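Local coordinates for protein putative polyketide cyclase (Bacillus cereus, PDB 3K0Z) that is of unproven function but, as a putative SnoaL-like lipoprotein of the NTF2 clan, may act as a polyketide cyclase, at residues E53-T58 against E77-A82; V37-R42 against L130-G135. All blocks are in the same frame, centred on the assembly; numbering follows the deposited sequence.

In an alpha+beta cone of the NTF2 kind, helices pack against one face of a curved sheet, and helix 30-49 is the piece that ties the two contacts together. In contact 2, its 37-42 part meets the end of strand 120-133; in contact 1, the short helical turn that follows it along the chain meets helix 76-87. The contact centres lie about 14 Å apart, and each is about 11 Å from the centre of the chain. They touch directly: Thr58 OG1 packs 3.1 Å from Arg42 CB, and Thr58 CG2 lies 3.4 Å from Ala39 O. Both are apolar packing joining helix 30-49 and the turn after it to the fold; no active site is defined.

Contact 1 (E53-T58 against E77-A82); sequences ELIPQT and EGLKFA
Ile55 reaches across to Leu79 and Lys80, joining two helical pieces of the NTF2-like alpha+beta cone: the short turn after helix 30-49 and helix 76-87. The backbones stay well apart, with 8.2 Å between Ile55 CA and Leu79 CA, so one long aliphatic side chain does most of the bridging. From CB, which points toward the other helix, Ile55 divides into two branches. The short branch, CG2, faces Leu79 CD1 at a loose 4.5 Å. The longer branch leaves CB with CG1 anti to the carbonyl carbon (chi1 -67°) and then runs extended, which carries CD1 to the surface of helix 76-87. There Ile55 CD1 lies 4.1 Å from Leu79 CB and 3.5 Å from Lys80 CG. Ile55 CD1 also meets Lys80 CE at 4.0 Å, because the lysine chain is extended beyond CG and passes across the isoleucine at a slant. Only the hydrocarbon of Lys80 is used, and the interaction is purely van der Waals. Leu79 also touches Trp47 of helix 30-49, so this apolar patch draws in a third helix.

The turn that presents Ile55 is probably steadied by hydrogen bonds from its own polar side chains. Gln57 folds back, and its NE2 gives a nearly straight bond to Glu53 O, with an N-H...O angle of 175°. Leu54 O is gripped twice, by Gln57 N from one face of its carbonyl plane and by Thr58 OG1 from the opposite face, the hydroxyl donating over 2.7 Å.

Contact 2 (V37-R42 against L130-G135); sequences VHAAQR and LHVKDG
Ala39 and Gly135 bring their backbones together, CA to CA in 6.2 Å, whereas Ala40 CA and Leu130 CA remain 8.2 Å apart, so the chain comes closest to the helix in the turn beyond the strand's end. That turn is the two-residue link of a beta-hairpin: Asp134 and Gly135 both have positive phi, in the pattern of a type I' turn, and the chain then returns as strand 136-144.

The side chains illustrate how small residues let a helix settle on a sheet. Ala39 CB points at the strand and meets Gly135 O at 3.7 Å, a packing contact between a methyl and a carbonyl oxygen. Ala39 CB also has Val132 CG1 4.5 Å away. One residue on, Ala40 CB takes the CD1 branch of Leu130 at 4.4 Å; the extended chi2 of 171° sends that branch outward from the strand toward the helix. Leu130 and Val132 alternate with His131 and Lys133, which lie on the other side of the strand, where His131 ND1 is hydrogen-bonded to Glu139 OE2. Arg42 stretches out beyond CG, and its NH1 binds a water weakly at 2.7 Å; that water lies 3.2 Å from Gly135 O, so the link it offers is a tentative one.

Around this interface, Leu130 also touches Phe43 and Tyr44 further along helix 30-49, Val132 rests on Met36, and Ala40 on Leu100 of strand 93-103, so the helix lies over the sheet across several strands, with the turn end of the hairpin of strands 120-133 and 136-144 packed against its 36-44 part.

Contact 1 (E53-T58 against E77-A82)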
# COMPACT_ATOMS: atom_id res chain seq x y z
N GLU A 53 -5.98 -15.92 19.53
CA GLU A 53 -6.65 -15.18 20.58
C GLU A 53 -6.54 -13.65 20.37
O GLU A 53 -7.32 -12.90 20.94
CB GLU A 53 -6.18 -15.59 21.96
CG GLU A 53 -4.74 -15.18 22.32
CD GLU A 53 -3.70 -16.24 21.96
OE1 GLU A 53 -3.98 -17.18 21.12
OE2 GLU A 53 -2.57 -16.10 22.52
N LEU A 54 -5.62 -13.21 19.53
CA LEU A 54 -5.49 -11.77 19.19
C LEU A 54 -6.63 -11.29 18.32
O LEU A 54 -7.03 -10.10 18.34
CB LEU A 54 -4.16 -11.49 18.48
CG LEU A 54 -2.90 -11.56 19.34
CD1 LEU A 54 -1.74 -11.39 18.44
CD2 LEU A 54 -2.93 -10.46 20.49
N ILE A 55 -7.17 -12.18 17.52
CA ILE A 55 -8.18 -11.76 16.53
C ILE A 55 -9.39 -10.99 17.11
O ILE A 55 -9.67 -9.87 16.69
CB ILE A 55 -8.61 -12.96 15.64
CG1 ILE A 55 -7.44 -13.38 14.76
CG2 ILE A 55 -9.82 -12.59 14.75
CD1 ILE A 55 -7.65 -14.67 14.02
N PRO A 56 -10.09 -11.56 18.07
CA PRO A 56 -11.17 -10.77 18.62
C PRO A 56 -10.74 -9.52 19.39
O PRO A 56 -11.59 -8.69 19.72
CB PRO A 56 -11.89 -11.76 19.55
CG PRO A 56 -10.97 -12.87 19.76
CD PRO A 56 -9.99 -12.90 18.68
N GLN A 57 -9.46 -9.37 19.71
CA GLN A 57 -9.04 -8.14 20.36
C GLN A 57 -8.67 -7.08 19.32
O GLN A 57 -8.41 -5.94 19.68
CB GLN A 57 -7.83 -8.39 21.26
CG GLN A 57 -8.09 -9.42 22.38
CD GLN A 57 -6.83 -9.72 23.15
OE1 GLN A 57 -6.39 -8.91 23.94
NE2 GLN A 57 -6.27 -10.92 22.96
N THR A 58 -8.64 -7.48 18.04
CA THR A 58 -8.04 -6.64 16.99
C THR A 58 -9.01 -6.23 15.89
O THR A 58 -8.99 -5.06 15.45
CB THR A 58 -6.86 -7.36 16.36
OG1 THR A 58 -5.98 -7.86 17.39
CG2 THR A 58 -6.08 -6.43 15.39
N GLU A 77 -12.35 -15.98 9.80
CA GLU A 77 -11.94 -17.35 9.57
C GLU A 77 -10.81 -17.41 8.53
O GLU A 77 -9.96 -18.31 8.55
CB GLU A 77 -13.14 -18.28 9.24
CG GLU A 77 -13.65 -18.30 7.77
CD GLU A 77 -14.92 -19.14 7.57
OE1 GLU A 77 -15.26 -20.00 8.41
OE2 GLU A 77 -15.60 -18.94 6.56
N GLY A 78 -10.79 -16.42 7.65
CA GLY A 78 -9.74 -16.29 6.64
C GLY A 78 -8.41 -15.81 7.19
O GLY A 78 -7.35 -16.12 6.61
N LEU A 79 -8.44 -15.04 8.27
CA LEU A 79 -7.22 -14.65 8.96
C LEU A 79 -6.52 -15.89 9.57
O LEU A 79 -5.30 -16.06 9.48
CB LEU A 79 -7.55 -13.63 10.06
CG LEU A 79 -8.11 -12.29 9.51
CD1 LEU A 79 -8.52 -11.40 10.65
CD2 LEU A 79 -7.10 -11.57 8.57
N LYS A 80 -7.31 -16.72 10.20
CA LYS A 80 -6.83 -17.99 10.78
C LYS A 80 -6.30 -18.93 9.72
O LYS A 80 -5.28 -19.61 9.92
CB LYS A 80 -7.99 -18.65 11.51
CG LYS A 80 -8.54 -17.80 12.63
CD LYS A 80 -9.72 -18.47 13.29
CE LYS A 80 -10.42 -17.51 14.22
NZ LYS A 80 -11.67 -18.14 14.69
N PHE A 81 -7.02 -19.02 8.61
CA PHE A 81 -6.60 -19.86 7.49
C PHE A 81 -5.24 -19.45 6.96
O PHE A 81 -4.35 -20.27 6.83
CB PHE A 81 -7.62 -19.84 6.36
CG PHE A 81 -7.19 -20.63 5.15
CD1 PHE A 81 -7.34 -22.00 5.13
CD2 PHE A 81 -6.61 -20.01 4.05
CE1 PHE A 81 -6.92 -22.74 4.02
CE2 PHE A 81 -6.18 -20.75 2.95
CZ PHE A 81 -6.32 -22.12 2.96
N ALA A 82 -5.08 -18.16 6.69
CA ALA A 82 -3.88 -17.61 6.08
C ALA A 82 -2.61 -17.80 6.92
O ALA A 82 -1.53 -18.14 6.37
CB ALA A 82 -4.11 -16.06 5.74

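Contact 2 (V37-R42 against L130-G135)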
# COMPACT_ATOMS: atom_id res chain seq x y z
N VAL A 37 -3.03 2.86 16.80
CA VAL A 37 -1.68 2.27 16.71
C VAL A 37 -1.69 0.87 17.35
O VAL A 37 -1.14 -0.08 16.79
CB VAL A 37 -0.61 3.18 17.36
CG1 VAL A 37 0.68 2.45 17.55
CG2 VAL A 37 -0.39 4.44 16.50
N HIS A 38 -2.36 0.72 18.49
CA HIS A 38 -2.44 -0.55 19.18
C HIS A 38 -3.17 -1.60 18.35
O HIS A 38 -2.80 -2.75 18.36
CB HIS A 38 -3.12 -0.37 20.54
CG HIS A 38 -2.23 0.27 21.56
ND1 HIS A 38 -2.59 0.39 22.89
CD2 HIS A 38 -0.98 0.76 21.46
CE1 HIS A 38 -1.60 0.98 23.55
NE2 HIS A 38 -0.60 1.20 22.70
N ALA A 39 -4.20 -1.21 17.61
CA ALA A 39 -4.90 -2.19 16.76
C ALA A 39 -3.94 -2.67 15.69
O ALA A 39 -3.88 -3.86 15.35
CB ALA A 39 -6.16 -1.55 16.12
N ALA A 40 -3.17 -1.75 15.14
CA ALA A 40 -2.16 -2.12 14.13
C ALA A 40 -1.13 -3.04 14.73
O ALA A 40 -0.80 -4.02 14.11
CB ALA A 40 -1.49 -0.89 13.58
N GLN A 41 -0.65 -2.74 15.94
CA GLN A 41 0.34 -3.58 16.57
C GLN A 41 -0.18 -5.01 16.78
O GLN A 41 0.54 -5.99 16.52
CB GLN A 41 0.79 -3.00 17.88
CG GLN A 41 1.74 -1.83 17.79
CD GLN A 41 2.32 -1.53 19.14
OE1 GLN A 41 1.77 -0.73 19.93
NE2 GLN A 41 3.48 -2.13 19.42
N ARG A 42 -1.43 -5.13 17.23
CA ARG A 42 -2.03 -6.45 17.48
C ARG A 42 -2.25 -7.18 16.19
O ARG A 42 -2.11 -8.38 16.15
CB ARG A 42 -3.37 -6.35 18.20
CG ARG A 42 -3.28 -5.90 19.64
CD ARG A 42 -4.60 -6.03 20.39
NE ARG A 42 -4.53 -5.44 21.74
CZ ARG A 42 -4.84 -4.17 22.05
NH1 ARG A 42 -5.31 -3.31 21.15
NH2 ARG A 42 -4.73 -3.77 23.30
N LEU A 130 -5.92 0.05 6.64
CA LEU A 130 -6.87 -0.43 7.66
C LEU A 130 -7.89 0.65 8.02
O LEU A 130 -7.50 1.78 8.23
CB LEU A 130 -6.09 -0.79 8.91
CG LEU A 130 -4.87 -1.70 8.81
CD1 LEU A 130 -4.19 -1.68 10.20
CD2 LEU A 130 -5.15 -3.13 8.36
N HIS A 131 -9.17 0.28 8.12
CA HIS A 131 -10.21 1.17 8.61
C HIS A 131 -10.45 0.76 10.06
O HIS A 131 -10.74 -0.41 10.35
CB HIS A 131 -11.46 0.97 7.83
CG HIS A 131 -12.36 2.16 7.78
ND1 HIS A 131 -13.42 2.23 6.90
CD2 HIS A 131 -12.33 3.33 8.45
CE1 HIS A 131 -14.03 3.40 7.07
NE2 HIS A 131 -13.39 4.08 8.00
N VAL A 132 -10.29 1.71 10.97
CA VAL A 132 -10.40 1.43 12.42
C VAL A 132 -11.55 2.22 13.02
O VAL A 132 -11.62 3.40 12.77
CB VAL A 132 -9.13 1.85 13.17
CG1 VAL A 132 -9.18 1.36 14.63
CG2 VAL A 132 -7.89 1.33 12.44
N LYS A 133 -12.45 1.55 13.76
CA LYS A 133 -13.57 2.20 14.42
C LYS A 133 -13.54 1.76 15.87
O LYS A 133 -13.48 0.58 16.15
CB LYS A 133 -14.89 1.80 13.78
N ASP A 134 -13.53 2.71 16.79
CA ASP A 134 -13.53 2.41 18.21
C ASP A 134 -12.44 1.40 18.57
O ASP A 134 -12.67 0.47 19.31
CB ASP A 134 -14.90 1.91 18.63
CG ASP A 134 -16.02 2.95 18.36
OD1 ASP A 134 -15.80 4.17 18.59
OD2 ASP A 134 -17.13 2.55 17.92
N GLY A 135 -11.25 1.57 18.01
CA GLY A 135 -10.14 0.73 18.39
C GLY A 135 -10.06 -0.66 17.81
O GLY A 135 -9.18 -1.44 18.21
O HOH W 1 -7.14 -3.73 19.15